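Long-range contacts in polyhedrin (Orgyia pseudotsugata cypovirus 5, PDB 5A8U), which builds the crystalline matrix of viral occlusion bodies (polyhedra), which protect the virus from the outside environment until insect larvae ingest them: residues Ser28-Thr33 with Phe192-Tyr197; Thr51-Gly56 with Ala215-Phe220. All blocks are in the same frame, centred on the assembly; numbering follows the deposited sequence.

Interaction 1: residues Ser28-Thr33 with Phe192-Tyr197; sequences SGINVT and FEVYRY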
ATOM      1  N   SER A  28      -7.655  -3.044 -21.054  1.00  6.75           N
ATOM      2  CA  SER A  28      -8.317  -1.772 -20.761  1.00  8.82           C
ATOM      3  C   SER A  28      -8.376  -1.589 -19.253  1.00 11.22           C
ATOM      4  O   SER A  28      -7.983  -2.476 -18.490  1.00 11.59           O
ATOM      5  CB  SER A  28      -9.740  -1.767 -21.320  1.00 13.07           C
ATOM      6  OG  SER A  28     -10.544  -2.734 -20.661  1.00 12.96           O
ATOM      7  N   GLY A  29      -8.869  -0.439 -18.819  1.00 10.77           N
ATOM      8  CA  GLY A  29      -8.961  -0.166 -17.402  1.00 12.18           C
ATOM      9  C   GLY A  29     -10.324  -0.423 -16.795  1.00  7.88           C
ATOM     10  O   GLY A  29     -11.353  -0.207 -17.429  1.00 11.99           O
ATOM     11  N   ILE A  30     -10.320  -0.904 -15.555  1.00  7.80           N
ATOM     12  CA  ILE A  30     -11.512  -0.923 -14.720  1.00  5.42           C
ATOM     13  C   ILE A  30     -11.243   0.097 -13.620  1.00  7.75           C
ATOM     14  O   ILE A  30     -10.100   0.247 -13.182  1.00  9.28           O
ATOM     15  CB  ILE A  30     -11.800  -2.340 -14.114  1.00  8.58           C
ATOM     16  CG1 ILE A  30     -10.571  -2.923 -13.414  1.00 16.97           C
ATOM     17  CG2 ILE A  30     -12.302  -3.316 -15.200  1.00 10.46           C
ATOM     18  CD1 ILE A  30     -10.889  -4.175 -12.549  1.00 16.64           C
ATOM     19  N   ASN A  31     -12.279   0.829 -13.219  1.00  7.68           N
ATOM     20  CA  ASN A  31     -12.135   1.898 -12.232  1.00  7.83           C
ATOM     21  C   ASN A  31     -13.036   1.640 -11.046  1.00  8.11           C
ATOM     22  O   ASN A  31     -14.179   1.228 -11.198  1.00  8.46           O
ATOM     23  CB  ASN A  31     -12.489   3.256 -12.833  1.00  9.05           C
ATOM     24  CG  ASN A  31     -11.364   3.844 -13.647  1.00 12.39           C
ATOM     25  OD1 ASN A  31     -10.589   4.659 -13.161  1.00 11.38           O
ATOM     26  ND2 ASN A  31     -11.266   3.423 -14.906  1.00 14.78           N
ATOM     27  N   VAL A  32     -12.507   1.889  -9.862  1.00  6.36           N
ATOM     28  CA  VAL A  32     -13.297   1.862  -8.647  1.00  5.78           C
ATOM     29  C   VAL A  32     -13.075   3.207  -7.987  1.00  4.19           C
ATOM     30  O   VAL A  32     -11.936   3.632  -7.805  1.00  5.61           O
ATOM     31  CB  VAL A  32     -12.852   0.724  -7.719  1.00  6.27           C
ATOM     32  CG1 VAL A  32     -13.659   0.751  -6.433  1.00  8.48           C
ATOM     33  CG2 VAL A  32     -13.045  -0.617  -8.447  1.00  7.48           C
ATOM     34  N   THR A  33     -14.167   3.896  -7.672  1.00  4.17           N
ATOM     35  CA  THR A  33     -14.087   5.192  -7.029  1.00  5.18           C
ATOM     36  C   THR A  33     -14.888   5.151  -5.730  1.00  6.84           C
ATOM     37  O   THR A  33     -16.017   4.640  -5.674  1.00  5.31           O
ATOM     38  CB  THR A  33     -14.589   6.318  -7.946  1.00  7.33           C
ATOM     39  OG1 THR A  33     -13.893   6.242  -9.196  1.00  9.55           O
ATOM     40  CG2 THR A  33     -14.317   7.709  -7.327  1.00  7.18           C
ATOM     41  N   PHE A 192     -12.532  -3.490  -0.343  1.00  4.93           N
ATOM     42  CA  PHE A 192     -13.298  -3.907  -1.520  1.00  3.77           C
ATOM     43  C   PHE A 192     -12.461  -4.771  -2.477  1.00  5.21           C
ATOM     44  O   PHE A 192     -11.215  -4.715  -2.473  1.00  4.55           O
ATOM     45  CB  PHE A 192     -13.845  -2.679  -2.272  1.00  4.34           C
ATOM     46  CG  PHE A 192     -12.757  -1.814  -2.863  1.00  6.95           C
ATOM     47  CD1 PHE A 192     -12.201  -2.129  -4.101  1.00  8.13           C
ATOM     48  CD2 PHE A 192     -12.269  -0.714  -2.169  1.00  9.11           C
ATOM     49  CE1 PHE A 192     -11.165  -1.359  -4.642  1.00 11.40           C
ATOM     50  CE2 PHE A 192     -11.232   0.062  -2.714  1.00  8.65           C
ATOM     51  CZ  PHE A 192     -10.689  -0.269  -3.946  1.00  9.78           C
ATOM     52  N   GLU A 193     -13.158  -5.571  -3.283  1.00  4.75           N
ATOM     53  CA  GLU A 193     -12.524  -6.323  -4.381  1.00  2.96           C
ATOM     54  C   GLU A 193     -13.421  -6.246  -5.596  1.00  4.99           C
ATOM     55  O   GLU A 193     -14.620  -6.470  -5.493  1.00  5.04           O
ATOM     56  CB  GLU A 193     -12.323  -7.797  -4.007  1.00  5.35           C
ATOM     57  CG  GLU A 193     -11.584  -8.000  -2.691  1.00  4.76           C
ATOM     58  CD  GLU A 193     -11.539  -9.453  -2.240  1.00  4.96           C
ATOM     59  OE1 GLU A 193     -12.284 -10.289  -2.813  1.00  7.86           O
ATOM     60  OE2 GLU A 193     -10.751  -9.763  -1.321  1.00  5.76           O
ATOM     61  N   VAL A 194     -12.840  -5.921  -6.737  1.00  4.28           N
ATOM     62  CA  VAL A 194     -13.588  -5.830  -7.990  1.00  5.28           C
ATOM     63  C   VAL A 194     -12.796  -6.591  -9.052  1.00  7.19           C
ATOM     64  O   VAL A 194     -11.569  -6.531  -9.090  1.00  6.20           O
ATOM     65  CB  VAL A 194     -13.760  -4.362  -8.398  1.00  5.92           C
ATOM     66  CG1 VAL A 194     -14.184  -4.197  -9.879  1.00  7.04           C
ATOM     67  CG2 VAL A 194     -14.718  -3.650  -7.444  1.00  5.27           C
ATOM     68  N   TYR A 195     -13.517  -7.310  -9.897  1.00  4.08           N
ATOM     69  CA  TYR A 195     -12.919  -8.255 -10.816  1.00  5.22           C
ATOM     70  C   TYR A 195     -13.344  -8.054 -12.269  1.00  4.93           C
ATOM     71  O   TYR A 195     -14.498  -7.772 -12.560  1.00  5.60           O
ATOM     72  CB  TYR A 195     -13.305  -9.686 -10.390  1.00  4.85           C
ATOM     73  CG  TYR A 195     -12.830 -10.063  -9.004  1.00  6.06           C
ATOM     74  CD1 TYR A 195     -13.608  -9.789  -7.887  1.00  5.74           C
ATOM     75  CD2 TYR A 195     -11.606 -10.701  -8.817  1.00  6.35           C
ATOM     76  CE1 TYR A 195     -13.184 -10.133  -6.617  1.00  7.20           C
ATOM     77  CE2 TYR A 195     -11.175 -11.060  -7.562  1.00  5.04           C
ATOM     78  CZ  TYR A 195     -11.963 -10.779  -6.464  1.00  5.99           C
ATOM     79  OH  TYR A 195     -11.555 -11.124  -5.207  1.00  7.86           O
ATOM     80  N   ARG A 196     -12.382  -8.243 -13.168  1.00  6.66           N
ATOM     81  CA  ARG A 196     -12.593  -8.215 -14.607  1.00  6.71           C
ATOM     82  C   ARG A 196     -13.632  -9.231 -15.064  1.00  7.33           C
ATOM     83  O   ARG A 196     -13.583 -10.409 -14.675  1.00  5.98           O
ATOM     84  CB  ARG A 196     -11.240  -8.512 -15.275  1.00  4.32           C
ATOM     85  CG  ARG A 196     -11.267  -8.978 -16.721  1.00 11.89           C
ATOM     86  CD  ARG A 196     -11.585  -7.862 -17.676  1.00 12.50           C
ATOM     87  NE  ARG A 196     -10.709  -6.695 -17.530  1.00 15.32           N
ATOM     88  CZ  ARG A 196     -10.909  -5.563 -18.194  1.00 12.72           C
ATOM     89  NH1 ARG A 196     -11.940  -5.485 -19.030  1.00 15.09           N
ATOM     90  NH2 ARG A 196     -10.105  -4.522 -18.030  1.00  9.73           N
ATOM     91  N   TYR A 197     -14.563  -8.790 -15.914  1.00  6.96           N
ATOM     92  CA  TYR A 197     -15.396  -9.725 -16.647  1.00  6.66           C
ATOM     93  C   TYR A 197     -14.558 -10.348 -17.759  1.00  7.42           C
ATOM     94  O   TYR A 197     -13.927  -9.653 -18.570  1.00 10.66           O
ATOM     95  CB  TYR A 197     -16.598  -9.015 -17.273  1.00  7.82           C
ATOM     96  CG  TYR A 197     -17.457  -9.928 -18.110  1.00  8.47           C
ATOM     97  CD1 TYR A 197     -18.181 -10.947 -17.522  1.00  8.73           C
ATOM     98  CD2 TYR A 197     -17.529  -9.775 -19.495  1.00 11.51           C
ATOM     99  CE1 TYR A 197     -18.976 -11.799 -18.289  1.00  8.48           C
ATOM    100  CE2 TYR A 197     -18.322 -10.612 -20.275  1.00 10.60           C
ATOM    101  CZ  TYR A 197     -19.041 -11.623 -19.660  1.00 12.57           C
ATOM    102  OH  TYR A 197     -19.844 -12.451 -20.413  1.00 14.31           O
TER
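Phe192 and Val32 meet by their tips: the valine sets CG1 over one ring face, 4.0 Å from the ring centroid and displaced toward the rim at CE1. This is a CH-pi contact, with CG1 22° off the ring normal; Trp48 meets the same ring edge to face. Glu193 leaves in the other direction. Its OE1 takes the hydroxyl of Tyr195 from well above the carboxylate plane, OH to OE1 2.6 Å; in salt bridges Arg124 pairs with OE1 and Arg126 with OE2. At Val194 the two valines pass each other in opposing senses, with CG2 of Val194 3.6 Å from CG2 of Val32. Ile30 is a looser neighbour, its CD1 4.2 Å from Val194 CG1. No hydrogen bond joins the two strands, which run nearly antiparallel (158°) with axes 8.6 Å apart; this is the face-to-face packing of a beta sandwich, strand 30-37 belonging to the six-stranded sheet and strand 189-195 to the three-stranded one. Ile54, from the strand beside 189-195, packs on Ile30, Val32 and Val194 in the same interior. Tyr195 points away from 28-33, to where Arg211 of the second subunit makes a cation-pi contact with it. Arg196 has CG anti to its backbone N (chi1 161°), and bends at chi2 and chi3 bring its guanidinium to Ser28 and Ile30, whose CG2 sits 3.8 Å from NH2, over one face. Ser28 O lies near the group's plane, 3.0 Å from NH2, but at a poor angle; NE bonds instead to Thr51 O and NH1 to Arg23 O.

Interaction 2: residues Thr51-Gly56 with Ala215-Phe220; sequences TEVIAG and ASLISF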
ATOM      1  N   THR A  51      -6.393  -3.771 -14.259  1.00  4.23           N
ATOM      2  CA  THR A  51      -6.751  -4.477 -15.475  1.00  6.87           C
ATOM      3  C   THR A  51      -7.585  -5.719 -15.169  1.00 10.72           C
ATOM      4  O   THR A  51      -8.633  -5.906 -15.763  1.00  8.99           O
ATOM      5  CB  THR A  51      -5.496  -4.878 -16.239  1.00  8.75           C
ATOM      6  OG1 THR A  51      -4.540  -5.422 -15.312  1.00  7.47           O
ATOM      7  CG2 THR A  51      -4.904  -3.660 -16.928  1.00  8.95           C
ATOM      8  N   GLU A  52      -7.135  -6.547 -14.229  1.00  6.75           N
ATOM      9  CA  GLU A  52      -7.787  -7.830 -13.952  1.00  3.68           C
ATOM     10  C   GLU A  52      -8.472  -7.827 -12.599  1.00  6.52           C
ATOM     11  O   GLU A  52      -9.486  -8.495 -12.387  1.00  5.10           O
ATOM     12  CB  GLU A  52      -6.732  -8.951 -13.932  1.00  4.29           C
ATOM     13  CG  GLU A  52      -6.074  -9.237 -15.277  1.00  7.38           C
ATOM     14  CD  GLU A  52      -6.915 -10.069 -16.226  1.00 11.24           C
ATOM     15  OE1 GLU A  52      -8.006 -10.571 -15.853  1.00  8.50           O
ATOM     16  OE2 GLU A  52      -6.456 -10.242 -17.373  1.00  7.59           O
ATOM     17  N   VAL A  53      -7.875  -7.104 -11.663  1.00  7.84           N
ATOM     18  CA  VAL A  53      -8.374  -7.088 -10.308  1.00  8.76           C
ATOM     19  C   VAL A  53      -8.117  -5.709  -9.726  1.00 10.88           C
ATOM     20  O   VAL A  53      -7.095  -5.059  -9.991  1.00 11.32           O
ATOM     21  CB  VAL A  53      -7.688  -8.168  -9.466  1.00  7.24           C
ATOM     22  CG1 VAL A  53      -6.200  -7.890  -9.359  1.00  7.57           C
ATOM     23  CG2 VAL A  53      -8.317  -8.263  -8.078  1.00 11.00           C
ATOM     24  N   ILE A  54      -9.079  -5.235  -8.965  1.00  6.12           N
ATOM     25  CA  ILE A  54      -8.887  -3.987  -8.271  1.00  5.49           C
ATOM     26  C   ILE A  54      -9.345  -4.189  -6.832  1.00  7.26           C
ATOM     27  O   ILE A  54     -10.483  -4.564  -6.582  1.00  9.62           O
ATOM     28  CB  ILE A  54      -9.631  -2.870  -8.996  1.00  9.94           C
ATOM     29  CG1 ILE A  54      -9.259  -1.513  -8.428  1.00 13.43           C
ATOM     30  CG2 ILE A  54     -11.096  -3.070  -8.897  1.00 18.31           C
ATOM     31  CD1 ILE A  54      -9.732  -0.400  -9.327  1.00 23.53           C
ATOM     32  N   ALA A  55      -8.432  -3.950  -5.896  1.00  6.56           N
ATOM     33  CA  ALA A  55      -8.645  -4.274  -4.498  1.00  5.72           C
ATOM     34  C   ALA A  55      -8.039  -3.143  -3.693  1.00  6.78           C
ATOM     35  O   ALA A  55      -7.069  -2.519  -4.119  1.00  8.10           O
ATOM     36  CB  ALA A  55      -7.949  -5.586  -4.150  1.00  7.38           C
ATOM     37  N   GLY A  56      -8.587  -2.890  -2.513  1.00  5.33           N
ATOM     38  CA  GLY A  56      -8.070  -1.789  -1.732  1.00  5.93           C
ATOM     39  C   GLY A  56      -8.865  -1.643  -0.453  1.00  5.55           C
ATOM     40  O   GLY A  56      -9.760  -2.450  -0.172  1.00  6.12           O
ATOM     41  N   ALA A 215       1.450  -8.433 -10.193  1.00  7.55           N
ATOM     42  CA  ALA A 215       1.994  -7.076 -10.337  1.00  5.36           C
ATOM     43  C   ALA A 215       0.904  -6.013 -10.504  1.00  5.81           C
ATOM     44  O   ALA A 215       1.012  -4.905  -9.971  1.00  7.01           O
ATOM     45  CB  ALA A 215       2.967  -7.013 -11.512  1.00  6.75           C
ATOM     46  N   SER A 216      -0.151  -6.357 -11.232  1.00  6.23           N
ATOM     47  CA  SER A 216      -1.192  -5.382 -11.570  1.00  6.85           C
ATOM     48  C   SER A 216      -1.956  -4.884 -10.339  1.00  5.48           C
ATOM     49  O   SER A 216      -2.623  -3.857 -10.387  1.00  6.95           O
ATOM     50  CB  SER A 216      -2.175  -5.996 -12.566  1.00  7.13           C
ATOM     51  OG  SER A 216      -3.042  -6.908 -11.908  1.00  7.12           O
ATOM     52  N   LEU A 217      -1.880  -5.630  -9.244  1.00  6.06           N
ATOM     53  CA  LEU A 217      -2.619  -5.276  -8.023  1.00  6.81           C
ATOM     54  C   LEU A 217      -2.216  -3.895  -7.482  1.00  8.65           C
ATOM     55  O   LEU A 217      -3.046  -3.188  -6.904  1.00  7.25           O
ATOM     56  CB  LEU A 217      -2.405  -6.351  -6.938  1.00  7.42           C
ATOM     57  CG  LEU A 217      -3.246  -6.233  -5.667  1.00  8.62           C
ATOM     58  CD1 LEU A 217      -4.718  -6.512  -5.981  1.00  6.00           C
ATOM     59  CD2 LEU A 217      -2.760  -7.184  -4.578  1.00  8.57           C
ATOM     60  N   ILE A 218      -0.954  -3.507  -7.689  1.00  5.67           N
ATOM     61  CA  ILE A 218      -0.444  -2.272  -7.109  1.00  7.70           C
ATOM     62  C   ILE A 218       0.363  -1.396  -8.058  1.00  8.88           C
ATOM     63  O   ILE A 218       1.033  -0.482  -7.607  1.00  6.68           O
ATOM     64  CB  ILE A 218       0.405  -2.543  -5.814  1.00  7.29           C
ATOM     65  CG1 ILE A 218       1.690  -3.318  -6.126  1.00  8.95           C
ATOM     66  CG2 ILE A 218      -0.421  -3.297  -4.782  1.00  7.94           C
ATOM     67  CD1 ILE A 218       2.548  -3.535  -4.888  1.00 11.17           C
ATOM     68  N   SER A 219       0.311  -1.672  -9.362  1.00  6.17           N
ATOM     69  CA  SER A 219       1.143  -0.927 -10.311  1.00  5.67           C
ATOM     70  C   SER A 219       0.398   0.207 -11.034  1.00  5.05           C
ATOM     71  O   SER A 219       0.851   0.695 -12.084  1.00  7.78           O
ATOM     72  CB  SER A 219       1.777  -1.873 -11.334  1.00  5.60           C
ATOM     73  OG  SER A 219       0.768  -2.511 -12.105  1.00  5.53           O
ATOM     74  N   PHE A 220      -0.734   0.624 -10.475  1.00  4.53           N
ATOM     75  CA  PHE A 220      -1.458   1.776 -11.014  1.00  6.41           C
ATOM     76  C   PHE A 220      -1.676   2.756  -9.898  1.00  6.53           C
ATOM     77  O   PHE A 220      -2.163   2.373  -8.832  1.00  9.49           O
ATOM     78  CB  PHE A 220      -2.799   1.343 -11.619  1.00  8.84           C
ATOM     79  CG  PHE A 220      -2.651   0.387 -12.764  1.00  6.89           C
ATOM     80  CD1 PHE A 220      -2.418   0.859 -14.043  1.00  9.00           C
ATOM     81  CD2 PHE A 220      -2.699  -0.995 -12.558  1.00  8.03           C
ATOM     82  CE1 PHE A 220      -2.258  -0.038 -15.119  1.00 10.37           C
ATOM     83  CE2 PHE A 220      -2.556  -1.883 -13.621  1.00  9.91           C
ATOM     84  CZ  PHE A 220      -2.330  -1.404 -14.895  1.00  9.22           C
TER
HETATM   85  O   HOH W   1      -5.411  -5.450 -12.014  1.00  8.21           O
HETATM   86  O   HOH W   2      -5.734  -2.781  -6.803  1.00 13.42           O
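The nearest CA atoms are those of Thr51 and Ser216, 6.9 Å apart, where the loop leading into strand 53-58 meets helix 210-216 and the residues that follow it, and no direct hydrogen bond spans the gap. Water does so instead. One molecule accepts from both Thr51 N and Val53 N and donates to Ser216 OG at 2.8 Å. The serine hydroxyl lies between its backbone N and carbonyl carbon (chi1 76°), and it is also hydrogen-bonded to Ala213 O. A second water accepts from Ala55 N at 3.1 Å and probably donates to Leu217 O, 2.7 Å away. Beside the waters, Leu217 brings a single methyl, CD1, to Ala55 CB at 3.8 Å and to Val53 CG1 at 3.9 Å. Farther along, Phe220 lies roughly perpendicular to the Thr51 side chain, with ring atom CZ 4.0 Å from the threonine CG2. Ile218 turns away from 51-56 and packs on Ile218 of the second subunit and Leu217 of the third. Bridging waters thus satisfy the N-H groups of Val53 and Ala55, on a strand that is outermost within this chain, and of Thr51 before it, joining a sheet edge to 215-220 close to the contacts between subunits.

How the interactions relate
Interactions 1 and 2 have centres 8 Å apart and meet in the three-stranded sheet, where strands 189-195 and 53-58 are antiparallel neighbours. Val194 N to Ile54 O, 2.7 Å, is a probable hydrogen bond between them. Their segments alternate along the chain: 28-33, 51-56, 192-197, 215-220. The two sheets are stacked, and the segment 215-220 lies beside the edge strand 53-58 of the smaller one, as counted within this chain. Subunit contacts link them too: Glu193 of interaction 1 is hydrogen-bonded to Ser219 of the second subunit, and Ser219 of interaction 2 to Glu193 of the third, tying the sandwich into the three-chain assembly.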